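Local coordinates for protein proline dehydrogenase (Bradyrhizobium japonicum USDA 110, PDB 3HAZ) that probably oxidises L-proline to L-glutamate in two steps, using an FAD-dependent proline dehydrogenase and an NAD-dependent 1-pyrroline-5-carboxylate dehydrogenase in one polypeptide, at residues A[37-42]-A[401-406]; A[112-117]-A[921-926]; A[329-334]-A[387-392]; A[626-631]-A[645-650]; A[805-810]-A[894-899]. All blocks are in the same frame, centred on the assembly; numbering follows the deposited sequence.

Contact 1: residues A[37-42]-A[401-406]; sequences ARIHRT and TVATVL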
# COMPACT_ATOMS: atom_id res chain seq x y z
N ALA A 37 21.13 -27.04 31.30
CA ALA A 37 20.12 -27.49 32.25
C ALA A 37 20.38 -26.95 33.65
O ALA A 37 19.46 -26.51 34.33
CB ALA A 37 20.04 -29.02 32.26
N ARG A 38 21.64 -26.99 34.09
CA ARG A 38 22.01 -26.42 35.38
C ARG A 38 21.75 -24.91 35.38
O ARG A 38 21.22 -24.36 36.34
CB ARG A 38 23.47 -26.72 35.73
CG ARG A 38 23.74 -28.20 36.06
CD ARG A 38 25.16 -28.42 36.61
NE ARG A 38 26.18 -28.28 35.57
CZ ARG A 38 26.57 -29.26 34.78
NH1 ARG A 38 26.04 -30.47 34.90
NH2 ARG A 38 27.51 -29.05 33.86
N ILE A 39 22.12 -24.26 34.29
CA ILE A 39 21.97 -22.82 34.20
C ILE A 39 20.50 -22.44 34.28
O ILE A 39 20.12 -21.52 35.01
CB ILE A 39 22.59 -22.29 32.89
CG1 ILE A 39 24.12 -22.26 33.02
CG2 ILE A 39 22.07 -20.91 32.58
CD1 ILE A 39 24.83 -22.07 31.70
N HIS A 40 19.68 -23.18 33.54
CA HIS A 40 18.25 -22.92 33.48
C HIS A 40 17.63 -23.03 34.86
O HIS A 40 16.82 -22.20 35.25
CB HIS A 40 17.57 -23.89 32.52
CG HIS A 40 16.14 -23.54 32.22
ND1 HIS A 40 15.78 -22.68 31.21
CD2 HIS A 40 14.99 -23.93 32.81
CE1 HIS A 40 14.47 -22.56 31.18
NE2 HIS A 40 13.96 -23.30 32.15
N ARG A 41 18.02 -24.07 35.60
CA ARG A 41 17.49 -24.33 36.93
C ARG A 41 17.89 -23.26 37.94
O ARG A 41 17.04 -22.67 38.61
CB ARG A 41 17.92 -25.71 37.42
CG ARG A 41 17.53 -25.99 38.85
CD ARG A 41 18.26 -27.19 39.41
NE ARG A 41 18.26 -27.18 40.87
CZ ARG A 41 17.25 -27.61 41.61
NH1 ARG A 41 16.16 -28.11 41.04
NH2 ARG A 41 17.34 -27.56 42.94
N THR A 42 19.20 -23.01 38.06
CA THR A 42 19.72 -21.94 38.91
C THR A 42 19.04 -20.61 38.62
O THR A 42 18.60 -19.91 39.55
CB THR A 42 21.25 -21.76 38.72
OG1 THR A 42 21.93 -22.91 39.22
CG2 THR A 42 21.74 -20.53 39.48
N THR A 401 22.76 -14.00 33.74
CA THR A 401 24.19 -13.73 33.70
C THR A 401 24.87 -14.40 34.90
O THR A 401 25.89 -15.07 34.75
CB THR A 401 24.49 -12.22 33.72
OG1 THR A 401 23.75 -11.58 32.67
CG2 THR A 401 25.97 -11.96 33.52
N VAL A 402 24.28 -14.22 36.08
CA VAL A 402 24.82 -14.82 37.29
C VAL A 402 24.88 -16.34 37.16
O VAL A 402 25.93 -16.94 37.38
CB VAL A 402 24.01 -14.46 38.55
CG1 VAL A 402 24.48 -15.31 39.73
CG2 VAL A 402 24.14 -12.97 38.88
N ALA A 403 23.76 -16.96 36.79
CA ALA A 403 23.68 -18.42 36.67
C ALA A 403 24.69 -18.96 35.66
O ALA A 403 25.24 -20.04 35.84
CB ALA A 403 22.27 -18.86 36.28
N THR A 404 24.92 -18.19 34.60
CA THR A 404 25.79 -18.63 33.52
C THR A 404 27.26 -18.52 33.93
O THR A 404 28.06 -19.41 33.62
CB THR A 404 25.53 -17.83 32.23
OG1 THR A 404 24.17 -18.03 31.82
CG2 THR A 404 26.48 -18.27 31.12
N VAL A 405 27.61 -17.45 34.64
CA VAL A 405 28.98 -17.29 35.12
C VAL A 405 29.30 -18.35 36.17
O VAL A 405 30.41 -18.89 36.21
CB VAL A 405 29.24 -15.87 35.69
CG1 VAL A 405 30.58 -15.82 36.41
CG2 VAL A 405 29.18 -14.84 34.58
N LEU A 406 28.33 -18.66 37.03
CA LEU A 406 28.51 -19.69 38.04
C LEU A 406 28.83 -21.04 37.38
O LEU A 406 29.78 -21.72 37.77
CB LEU A 406 27.28 -19.80 38.93
CG LEU A 406 27.37 -20.74 40.13
CD1 LEU A 406 28.52 -20.35 41.06
CD2 LEU A 406 26.05 -20.75 40.89
O HOH W 1 24.24 -22.32 37.22
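A403 is the small residue on which I39 and T42 settle where helix 33-50 packs against helix 399-409, one of the outer helices of the proline dehydrogenase (beta/alpha)8 barrel. The two short segments run in roughly opposite directions, at 142°, and their axes approach to 8.6 Å; A403, whose side chain is CB alone, lies where the segments come nearest. That methyl group is the tight part of the interface. A403 CB sits 3.6 Å from I39 O, and T42 CG2 comes equally near from the next turn. T42 achieves this by holding CG2 opposite its own backbone N, which turns OG1 out of the apolar seam. I39 completes the packed side by slanting across T404, where I39 CG2 lies 3.6 Å from T404 OG1; that hydroxyl is hydrogen-bonded to the carbonyl of L400, one turn back in its own helix. V377 of helix 369-384 also touches T404, whose side chain is about 11 Å from the bound FAD. The other side is looser and wetter. R38 is exposed, although it reaches over to form a salt bridge with E407, and a water bridges T42 and the A403 backbone. This water is 3.1 Å from T42 OG1 and donates a hydrogen bond of 2.8 Å to A403 O.

Contact 2: residues A[112-117]-A[921-926]; sequences KSTAFL and HSRIDD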
# COMPACT_ATOMS: atom_id res chain seq x y z
N LYS A 112 13.31 24.63 45.41
CA LYS A 112 13.95 24.64 46.73
C LYS A 112 14.62 23.32 47.07
O LYS A 112 15.76 23.30 47.53
CB LYS A 112 12.94 25.03 47.83
CG LYS A 112 12.60 26.52 47.87
CD LYS A 112 13.84 27.37 48.11
CE LYS A 112 13.48 28.85 48.23
NZ LYS A 112 14.64 29.66 48.71
N SER A 113 13.92 22.21 46.84
CA SER A 113 14.48 20.90 47.18
C SER A 113 15.75 20.60 46.38
O SER A 113 16.67 19.98 46.89
CB SER A 113 13.46 19.78 46.97
OG SER A 113 12.99 19.75 45.63
N THR A 114 15.79 21.06 45.13
CA THR A 114 16.97 20.85 44.30
C THR A 114 18.13 21.77 44.72
O THR A 114 19.29 21.34 44.78
CB THR A 114 16.68 21.00 42.78
OG1 THR A 114 15.48 20.28 42.44
CG2 THR A 114 17.84 20.47 41.96
N ALA A 115 17.82 23.04 45.00
CA ALA A 115 18.82 24.00 45.50
C ALA A 115 19.43 23.52 46.81
O ALA A 115 20.61 23.75 47.08
CB ALA A 115 18.19 25.38 45.71
N PHE A 116 18.61 22.86 47.62
CA PHE A 116 19.06 22.29 48.88
C PHE A 116 20.32 21.45 48.73
O PHE A 116 21.17 21.44 49.61
CB PHE A 116 17.96 21.42 49.51
CG PHE A 116 18.44 20.59 50.67
CD1 PHE A 116 18.65 21.18 51.91
CD2 PHE A 116 18.68 19.23 50.52
CE1 PHE A 116 19.09 20.41 52.99
CE2 PHE A 116 19.12 18.46 51.60
CZ PHE A 116 19.33 19.06 52.84
N LEU A 117 20.45 20.75 47.60
CA LEU A 117 21.58 19.86 47.38
C LEU A 117 22.92 20.60 47.25
O LEU A 117 23.97 20.03 47.53
CB LEU A 117 21.36 18.99 46.14
CG LEU A 117 20.16 18.05 46.17
CD1 LEU A 117 20.01 17.35 44.82
CD2 LEU A 117 20.29 17.02 47.30
N HIS A 921 18.76 26.34 31.00
CA HIS A 921 19.08 25.18 31.81
C HIS A 921 18.07 25.03 32.93
O HIS A 921 17.99 25.87 33.83
CB HIS A 921 20.49 25.29 32.40
CG HIS A 921 21.53 24.53 31.64
ND1 HIS A 921 22.12 25.01 30.49
CD2 HIS A 921 22.07 23.30 31.86
CE1 HIS A 921 22.98 24.12 30.04
NE2 HIS A 921 22.98 23.08 30.86
N SER A 922 17.29 23.96 32.86
CA SER A 922 16.20 23.74 33.80
C SER A 922 15.63 22.35 33.64
O SER A 922 15.61 21.80 32.54
CB SER A 922 15.08 24.75 33.57
OG SER A 922 13.97 24.47 34.42
N ARG A 923 15.18 21.79 34.76
CA ARG A 923 14.50 20.51 34.77
C ARG A 923 13.02 20.74 34.43
O ARG A 923 12.33 19.82 33.99
CB ARG A 923 14.62 19.88 36.17
CG ARG A 923 14.36 18.38 36.23
CD ARG A 923 14.90 17.80 37.54
NE ARG A 923 14.04 18.11 38.68
CZ ARG A 923 14.46 18.23 39.93
NH1 ARG A 923 13.59 18.52 40.88
NH2 ARG A 923 15.74 18.08 40.23
N ILE A 924 12.57 21.98 34.60
CA ILE A 924 11.14 22.29 34.58
C ILE A 924 10.57 22.60 33.19
O ILE A 924 10.70 23.72 32.67
CB ILE A 924 10.83 23.46 35.54
CG1 ILE A 924 11.50 23.20 36.89
CG2 ILE A 924 9.33 23.65 35.69
CD1 ILE A 924 11.26 24.29 37.93
N ASP A 925 9.92 21.61 32.59
CA ASP A 925 9.33 21.77 31.26
C ASP A 925 8.46 23.02 31.13
O ASP A 925 8.53 23.72 30.12
CB ASP A 925 8.54 20.52 30.86
CG ASP A 925 9.43 19.35 30.51
OD1 ASP A 925 10.62 19.58 30.20
OD2 ASP A 925 8.96 18.20 30.55
N ASP A 926 7.63 23.31 32.13
CA ASP A 926 6.76 24.49 32.05
C ASP A 926 7.56 25.80 32.02
O ASP A 926 7.16 26.77 31.37
CB ASP A 926 5.74 24.51 33.19
CG ASP A 926 4.70 23.40 33.05
OD1 ASP A 926 4.06 23.32 31.99
OD2 ASP A 926 4.52 22.61 34.01
O HOH W 2 12.67 18.30 43.20
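R923 and T114 bury almost all of the surface in this small interior contact, which joins helix 106-115 to the loop leading into helix 925-934 of the aldehyde dehydrogenase region. The arginine leaves its backbone with CG opposite the backbone N (chi1 -161°), then bends at chi3 and presents both terminal nitrogens to one threonine. R923 NH1 donates to T114 OG1 at 3.0 Å, but the N-H points well off the line (121°) and the bond is weak. R923 NH2 lies 3.1 Å from the same T114 OG1 and rests 3.6 Å from the methyl CG2 of T114. The hydroxyl thus meets the guanidinium obliquely while it is also hydrogen-bonded to the carbonyl of E110, one helical turn back. Nearby, a water donates to S113 OG at 2.8 Å, though its link onward to R923 NH1 is doubtful. On the other segment, S922 OG accepts from I924 N (2.9 Å) in an ST turn that shapes the backbone around R923. Helix 71-85 packs on the arginine through L75 and A76. The stronger hold on R923 comes from E110, whose OE2 forms a salt bridge with R923 NE. In so buried a place E110 probably balances the positive charge of the arginine; the join rests mainly on that pair, and the T114 hydroxyl offers a secondary, weak polar contact.

Contact 3: residues A[329-334]-A[387-392]; sequences ALARAH and RPRIFP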
# COMPACT_ATOMS: atom_id res chain seq x y z
N ALA A 329 48.72 -8.67 31.49
CA ALA A 329 50.13 -8.43 31.21
C ALA A 329 50.72 -7.46 32.23
O ALA A 329 51.86 -7.59 32.66
CB ALA A 329 50.30 -7.88 29.81
N LEU A 330 49.91 -6.47 32.61
CA LEU A 330 50.29 -5.50 33.62
C LEU A 330 50.57 -6.24 34.93
O LEU A 330 51.58 -6.00 35.59
CB LEU A 330 49.14 -4.51 33.81
CG LEU A 330 49.42 -3.03 34.03
CD1 LEU A 330 50.55 -2.54 33.15
CD2 LEU A 330 48.14 -2.24 33.77
N ALA A 331 49.66 -7.14 35.28
CA ALA A 331 49.79 -7.89 36.52
C ALA A 331 51.04 -8.77 36.53
O ALA A 331 51.78 -8.80 37.52
CB ALA A 331 48.54 -8.73 36.77
N ARG A 332 51.29 -9.47 35.43
CA ARG A 332 52.46 -10.34 35.35
C ARG A 332 53.75 -9.52 35.36
O ARG A 332 54.72 -9.89 36.00
CB ARG A 332 52.42 -11.22 34.10
CG ARG A 332 51.17 -12.08 33.97
CD ARG A 332 51.32 -13.12 32.86
NE ARG A 332 52.14 -12.64 31.75
CZ ARG A 332 51.66 -12.10 30.64
NH1 ARG A 332 52.49 -11.68 29.69
NH2 ARG A 332 50.35 -11.97 30.46
N ALA A 333 53.75 -8.40 34.64
CA ALA A 333 54.95 -7.58 34.50
C ALA A 333 55.41 -6.99 35.83
O ALA A 333 56.60 -6.83 36.07
CB ALA A 333 54.72 -6.48 33.47
N HIS A 334 54.45 -6.66 36.69
CA HIS A 334 54.80 -6.09 37.99
C HIS A 334 54.67 -7.14 39.10
O HIS A 334 54.82 -6.82 40.28
CB HIS A 334 53.96 -4.85 38.29
CG HIS A 334 54.15 -3.73 37.29
ND1 HIS A 334 55.34 -3.04 37.18
CD2 HIS A 334 53.31 -3.20 36.37
CE1 HIS A 334 55.22 -2.13 36.23
NE2 HIS A 334 54.00 -2.21 35.72
N ARG A 387 42.57 -16.68 36.99
CA ARG A 387 42.80 -17.03 38.39
C ARG A 387 44.06 -17.90 38.45
O ARG A 387 44.32 -18.66 37.53
CB ARG A 387 41.59 -17.79 38.95
CG ARG A 387 40.30 -16.99 38.98
CD ARG A 387 39.14 -17.84 39.46
NE ARG A 387 38.79 -18.89 38.50
CZ ARG A 387 37.92 -19.87 38.74
NH1 ARG A 387 37.30 -19.94 39.91
NH2 ARG A 387 37.67 -20.77 37.80
N PRO A 388 44.83 -17.80 39.55
CA PRO A 388 44.57 -17.04 40.78
C PRO A 388 45.16 -15.63 40.80
O PRO A 388 44.87 -14.89 41.74
CB PRO A 388 45.28 -17.87 41.86
CG PRO A 388 46.02 -18.99 41.13
CD PRO A 388 46.04 -18.62 39.69
N ARG A 389 45.98 -15.28 39.82
CA ARG A 389 46.59 -13.95 39.82
C ARG A 389 45.51 -12.88 39.77
O ARG A 389 45.56 -11.89 40.50
CB ARG A 389 47.55 -13.79 38.65
CG ARG A 389 48.24 -12.43 38.62
CD ARG A 389 49.31 -12.34 37.54
NE ARG A 389 50.36 -13.35 37.71
CZ ARG A 389 51.38 -13.24 38.55
NH1 ARG A 389 51.51 -12.16 39.33
NH2 ARG A 389 52.28 -14.21 38.63
N ILE A 390 44.53 -13.08 38.89
CA ILE A 390 43.39 -12.18 38.79
C ILE A 390 42.22 -12.73 39.61
O ILE A 390 41.83 -13.89 39.45
CB ILE A 390 42.93 -12.01 37.31
CG1 ILE A 390 44.09 -11.51 36.44
CG2 ILE A 390 41.73 -11.07 37.22
CD1 ILE A 390 44.65 -10.15 36.86
N PHE A 391 41.68 -11.90 40.49
CA PHE A 391 40.48 -12.23 41.24
C PHE A 391 39.30 -11.49 40.60
O PHE A 391 39.15 -10.29 40.80
CB PHE A 391 40.64 -11.84 42.71
CG PHE A 391 39.44 -12.17 43.57
CD1 PHE A 391 39.34 -13.39 44.23
CD2 PHE A 391 38.42 -11.23 43.74
CE1 PHE A 391 38.24 -13.69 45.03
CE2 PHE A 391 37.30 -11.52 44.54
CZ PHE A 391 37.22 -12.75 45.18
N PRO A 392 38.48 -12.21 39.81
CA PRO A 392 37.38 -11.58 39.08
C PRO A 392 36.21 -11.23 39.99
O PRO A 392 35.92 -11.97 40.94
CB PRO A 392 36.95 -12.65 38.07
CG PRO A 392 38.03 -13.70 38.10
CD PRO A 392 38.62 -13.63 39.48
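A331 and R389 supply most of the apolar contact between the end of helix 320-333 and the start of strand 390-395. The methyl CB of A331 touches the aliphatic shaft of R389, 3.8 Å from its CD, and stands 4.1 Å from I390 CD1. Both torsions of I390 are close to -60°, a shape that curls CD1 back toward the helix although its CB does not point there. R389 behaves differently: CG is anti to the backbone N (chi1 -179°), and the shaft runs straight out before the chain bends at chi3. A second kind of contact involves two arginines. R332 CG lies 4.0 Å from R389 NE, and the CA of R332 sits over one face of the R389 guanidinium, displaced toward its rim. The two side chains cross nearly at right angles, with guanidinium planes 83° apart. Their like charges are held apart, R332 NE being 6.3 Å from R389 NE, and each finds a separate acid: R389 NH1 forms a salt bridge with D335, just beyond the helix, and R332 NH2 forms one with D328. R389 NH1 also bonds to the carbonyl of R336, which ties it to the turn after the helix. All this belongs to the (beta/alpha)8 barrel. Helix 320-333 leads into strand 338-343, the parallel neighbour of strand 390-395; A331 and I390 both rest on L338 of that strand, while L383 of helix 369-384 packs against I390 as well.

Contact 4: residues A[626-631]-A[645-650]; sequences RKLFGS and LTMRGR. With SO4 (sulfate ion), chain G.
M647 meets the ring of F629 with its CB rather than its sulfur, and does so in the plane of the ring, at the edge. M647 CB is 3.7 Å from F629 CD2 and equally far from F629 CE2. The sulfur chain goes elsewhere: bent at chi2 (-91°, away from the staggered positions) and again at chi3, it carries the methyl CE to L628. There M647 CE is 3.9 Å from L628 CD2 and 4.0 Å from L628 CD1, so it faces the fork of the leucine, and the two side chains cross at about a right angle. L628 in turn lays its CG over one face of the F629 ring. The backbone is bridged by water: M647 N donates to a water at 2.9 Å, which gives a long, weak bond of 3.4 Å to L628 O. This packs the end of helix 604-629 against strand 641-656, the long strand that pairs with 633-634 and 978-986 in an arrangement consistent with the oligomerisation flap of aldehyde dehydrogenases. The second subunit is indeed close, its H972 packing on M647 and its I932 and D933 carbonyls accepting from R648. On the far side of the helix, R626 forms a salt bridge with E579 and gives a weak bond from NE to sulfate O3 (2.9 Å), the ion probably coming from the crystallisation liquor. Between the segments themselves the chemistry is purely apolar apart from one water, which implies a joint governed by side-chain shape more than by direct polar bonds.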
# COMPACT_ATOMS: atom_id res chain seq x y z
N ARG A 626 18.49 20.25 -5.29
CA ARG A 626 17.79 19.37 -6.21
C ARG A 626 16.29 19.39 -5.95
O ARG A 626 15.50 19.36 -6.88
CB ARG A 626 18.30 17.93 -6.13
CG ARG A 626 19.71 17.73 -6.64
CD ARG A 626 20.02 16.23 -6.75
NE ARG A 626 21.36 15.99 -7.26
CZ ARG A 626 22.41 15.74 -6.49
NH1 ARG A 626 23.60 15.53 -7.04
NH2 ARG A 626 22.27 15.68 -5.17
N LYS A 627 15.91 19.42 -4.68
CA LYS A 627 14.50 19.45 -4.34
C LYS A 627 13.86 20.72 -4.86
O LYS A 627 12.76 20.69 -5.40
CB LYS A 627 14.31 19.39 -2.82
CG LYS A 627 14.47 18.01 -2.19
CD LYS A 627 14.25 18.08 -0.68
CE LYS A 627 14.53 16.75 0.01
NZ LYS A 627 14.40 16.84 1.50
N LEU A 628 14.54 21.85 -4.68
CA LEU A 628 13.97 23.14 -5.03
C LEU A 628 14.08 23.48 -6.51
O LEU A 628 13.13 23.98 -7.11
CB LEU A 628 14.61 24.25 -4.19
CG LEU A 628 13.93 25.62 -4.27
CD1 LEU A 628 12.42 25.47 -4.14
CD2 LEU A 628 14.46 26.56 -3.19
N PHE A 629 15.24 23.22 -7.11
CA PHE A 629 15.51 23.69 -8.46
C PHE A 629 15.51 22.55 -9.49
O PHE A 629 15.73 22.78 -10.67
CB PHE A 629 16.83 24.45 -8.52
CG PHE A 629 16.97 25.51 -7.46
CD1 PHE A 629 17.95 25.41 -6.48
CD2 PHE A 629 16.11 26.60 -7.43
CE1 PHE A 629 18.06 26.38 -5.49
CE2 PHE A 629 16.22 27.57 -6.46
CZ PHE A 629 17.20 27.46 -5.48
N GLY A 630 15.25 21.33 -9.02
CA GLY A 630 15.35 20.15 -9.86
C GLY A 630 14.28 20.06 -10.93
O GLY A 630 14.54 19.64 -12.05
N SER A 631 13.07 20.46 -10.57
CA SER A 631 11.98 20.51 -11.53
C SER A 631 10.95 21.55 -11.13
O SER A 631 10.89 21.97 -9.97
CB SER A 631 11.31 19.14 -11.65
OG SER A 631 10.75 18.74 -10.41
N LEU A 645 5.36 26.63 -11.99
CA LEU A 645 6.18 27.55 -11.20
C LEU A 645 7.64 27.08 -11.18
O LEU A 645 7.93 25.91 -10.88
CB LEU A 645 5.64 27.66 -9.77
CG LEU A 645 6.31 28.64 -8.80
CD1 LEU A 645 6.18 30.08 -9.28
CD2 LEU A 645 5.70 28.49 -7.40
N THR A 646 8.55 27.98 -11.52
CA THR A 646 9.97 27.66 -11.50
C THR A 646 10.74 28.68 -10.66
O THR A 646 10.20 29.74 -10.33
CB THR A 646 10.57 27.60 -12.92
OG1 THR A 646 10.26 28.80 -13.62
CG2 THR A 646 10.00 26.42 -13.71
N MET A 647 11.98 28.35 -10.34
CA MET A 647 12.85 29.24 -9.57
C MET A 647 14.16 29.41 -10.33
O MET A 647 14.86 28.44 -10.60
CB MET A 647 13.16 28.64 -8.21
CG MET A 647 11.96 28.11 -7.50
SD MET A 647 11.24 29.38 -6.47
CE MET A 647 12.41 29.33 -5.12
N ARG A 648 14.49 30.65 -10.65
CA ARG A 648 15.66 30.90 -11.46
C ARG A 648 16.66 31.72 -10.67
O ARG A 648 16.29 32.43 -9.73
CB ARG A 648 15.25 31.63 -12.75
CG ARG A 648 14.08 30.97 -13.46
CD ARG A 648 13.66 31.74 -14.72
NE ARG A 648 14.80 32.07 -15.57
CZ ARG A 648 14.75 32.16 -16.90
NH1 ARG A 648 15.85 32.48 -17.57
NH2 ARG A 648 13.61 31.94 -17.55
N GLY A 649 17.94 31.63 -11.03
CA GLY A 649 18.95 32.46 -10.40
C GLY A 649 18.58 33.93 -10.59
O GLY A 649 17.83 34.26 -11.51
N ARG A 650 19.08 34.80 -9.73
CA ARG A 650 18.73 36.21 -9.79
C ARG A 650 19.70 37.01 -10.65
O ARG A 650 19.29 37.97 -11.31
CB ARG A 650 18.70 36.81 -8.37
CG ARG A 650 17.50 36.40 -7.55
CD ARG A 650 17.51 37.06 -6.17
NE ARG A 650 16.22 36.92 -5.51
CZ ARG A 650 15.19 37.73 -5.71
NH1 ARG A 650 15.31 38.76 -6.55
NH2 ARG A 650 14.04 37.53 -5.08
S SO4 G . 20.11 14.48 -10.72
O1 SO4 G . 19.05 13.55 -10.33
O2 SO4 G . 19.89 14.92 -12.09
O3 SO4 G . 20.07 15.63 -9.82
O4 SO4 G . 21.40 13.81 -10.61
O HOH W 3 12.26 25.43 -10.03

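Contact 5: residues A[805-810]-A[894-899]; sequences DVADRM and VVRYRP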
# COMPACT_ATOMS: atom_id res chain seq x y z
N ASP A 805 19.67 31.44 44.62
CA ASP A 805 19.91 30.30 45.51
C ASP A 805 21.08 29.41 45.07
O ASP A 805 21.65 28.69 45.89
CB ASP A 805 18.65 29.44 45.68
CG ASP A 805 17.70 30.02 46.71
OD1 ASP A 805 18.11 30.94 47.46
OD2 ASP A 805 16.55 29.54 46.77
N VAL A 806 21.44 29.45 43.79
CA VAL A 806 22.54 28.61 43.33
C VAL A 806 23.67 29.42 42.70
O VAL A 806 24.63 28.86 42.17
CB VAL A 806 22.05 27.51 42.35
CG1 VAL A 806 21.14 26.51 43.07
CG2 VAL A 806 21.34 28.13 41.14
N ALA A 807 23.57 30.75 42.79
CA ALA A 807 24.49 31.63 42.07
C ALA A 807 25.93 31.46 42.52
O ALA A 807 26.82 31.41 41.69
CB ALA A 807 24.06 33.10 42.21
N ASP A 808 26.14 31.37 43.83
CA ASP A 808 27.49 31.32 44.39
C ASP A 808 28.23 30.07 43.94
O ASP A 808 29.41 30.11 43.57
CB ASP A 808 27.45 31.39 45.93
CG ASP A 808 27.07 32.78 46.45
OD1 ASP A 808 27.36 33.78 45.77
OD2 ASP A 808 26.47 32.85 47.55
N ARG A 809 27.54 28.94 44.00
CA ARG A 809 28.13 27.67 43.58
C ARG A 809 28.35 27.65 42.07
O ARG A 809 29.43 27.31 41.59
CB ARG A 809 27.24 26.50 44.01
CG ARG A 809 27.62 25.15 43.40
CD ARG A 809 29.05 24.78 43.75
NE ARG A 809 29.34 24.98 45.17
CZ ARG A 809 28.91 24.20 46.15
NH1 ARG A 809 29.23 24.48 47.41
NH2 ARG A 809 28.15 23.14 45.89
N MET A 810 27.34 28.03 41.31
CA MET A 810 27.47 28.04 39.85
C MET A 810 28.58 28.98 39.36
O MET A 810 29.39 28.61 38.51
CB MET A 810 26.14 28.34 39.18
CG MET A 810 25.17 27.14 39.24
SD MET A 810 23.68 27.41 38.28
CE MET A 810 22.73 25.93 38.65
N VAL A 894 27.65 38.01 34.24
CA VAL A 894 26.66 37.27 35.03
C VAL A 894 25.74 38.18 35.84
O VAL A 894 26.19 39.14 36.46
CB VAL A 894 27.34 36.28 36.00
CG1 VAL A 894 26.29 35.49 36.77
CG2 VAL A 894 28.28 35.35 35.24
N VAL A 895 24.46 37.86 35.83
CA VAL A 895 23.48 38.54 36.67
C VAL A 895 22.72 37.48 37.48
O VAL A 895 22.22 36.51 36.92
CB VAL A 895 22.48 39.34 35.81
CG1 VAL A 895 21.34 39.87 36.68
CG2 VAL A 895 23.17 40.47 35.08
N ARG A 896 22.65 37.65 38.80
CA ARG A 896 21.84 36.73 39.60
C ARG A 896 20.44 37.32 39.78
O ARG A 896 20.27 38.53 39.77
CB ARG A 896 22.51 36.39 40.94
CG ARG A 896 22.64 37.54 41.93
CD ARG A 896 23.39 37.08 43.18
NE ARG A 896 24.83 37.04 42.95
CZ ARG A 896 25.67 36.23 43.59
NH1 ARG A 896 26.97 36.27 43.31
NH2 ARG A 896 25.22 35.38 44.50
N TYR A 897 19.43 36.46 39.91
CA TYR A 897 18.06 36.95 39.99
C TYR A 897 17.19 36.13 40.95
O TYR A 897 17.48 34.96 41.22
CB TYR A 897 17.41 36.99 38.59
CG TYR A 897 17.08 35.63 38.02
CD1 TYR A 897 15.77 35.13 38.06
CD2 TYR A 897 18.06 34.83 37.45
CE1 TYR A 897 15.47 33.88 37.55
CE2 TYR A 897 17.77 33.58 36.94
CZ TYR A 897 16.47 33.11 36.99
OH TYR A 897 16.17 31.86 36.49
N ARG A 898 16.13 36.76 41.44
CA ARG A 898 15.13 36.09 42.28
C ARG A 898 14.11 35.40 41.38
O ARG A 898 13.68 35.96 40.38
CB ARG A 898 14.45 37.10 43.20
N PRO A 899 13.71 34.17 41.75
CA PRO A 899 12.80 33.34 40.95
C PRO A 899 11.51 34.07 40.58
O PRO A 899 10.95 33.83 39.51
CB PRO A 899 12.49 32.17 41.88
CG PRO A 899 13.67 32.09 42.78
CD PRO A 899 14.09 33.51 43.01
O HOH W 4 29.52 34.68 44.51
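R896 reaches from strand 891-897 across A807 to the carboxylate of D808, both on helix 804-819. R896 CB begins the contact 3.9 Å from A807 CB. From there CG takes the position between the backbone N and the carbonyl carbon (chi1 67°), and the chain later folds at chi3 (79°), keeping the side chain close to the alanine. R896 CD passes 4.2 Å from A807 CB. NE is turned to another strand, where it forms a salt bridge with E876 OE2. The guanidinium then spreads over the methyl group: A807 CB lies beneath one face toward the rim, 3.4 Å from R896 NH2. At the tip the two nitrogens divide the work. R896 NH2 donates to D808 OD1 at 3.0 Å in an almost straight salt-bridge hydrogen bond (169°); the acid lies in the guanidinium plane, whereas the arginine approaches OD1 from well above the carboxylate plane. R896 NH1 gives a longer bond of 3.2 Å to a water, which donates to D808 OD1 at 2.7 Å, closing a small ring. D808 and E876 together fix the rotation of the group and probably balance its charge. Strand 891-897 lies between strands 797-803 and 873-876 in a mixed sheet; helix 804-819, which follows strand 797-803 directly in the chain, packs on this part of the sheet, with A807 and V894 both resting on V802.

Contacts 2 and 5 form one neighbourhood, their centres 13 Å apart: K112 NZ and D805 OD2 make a salt bridge of 2.7 Å, and A115 packs on D805 and V806. Through them helix 106-115 meets two separate parts of the aldehyde dehydrogenase region. Contacts 1 and 3 share the proline dehydrogenase barrel, with centres 26 Å apart, linked by strand 390-395 and the following helix 399-409. Contact 1 lies near the FAD site, A403 being about 9 Å from F469, side chain to side chain; I390 of contact 3 is about as far from R341. Both F469 and R341 bind FAD. Contacts 2, 4 and 5 lie away from the known cofactor and active sites, contact 4 beside the second subunit.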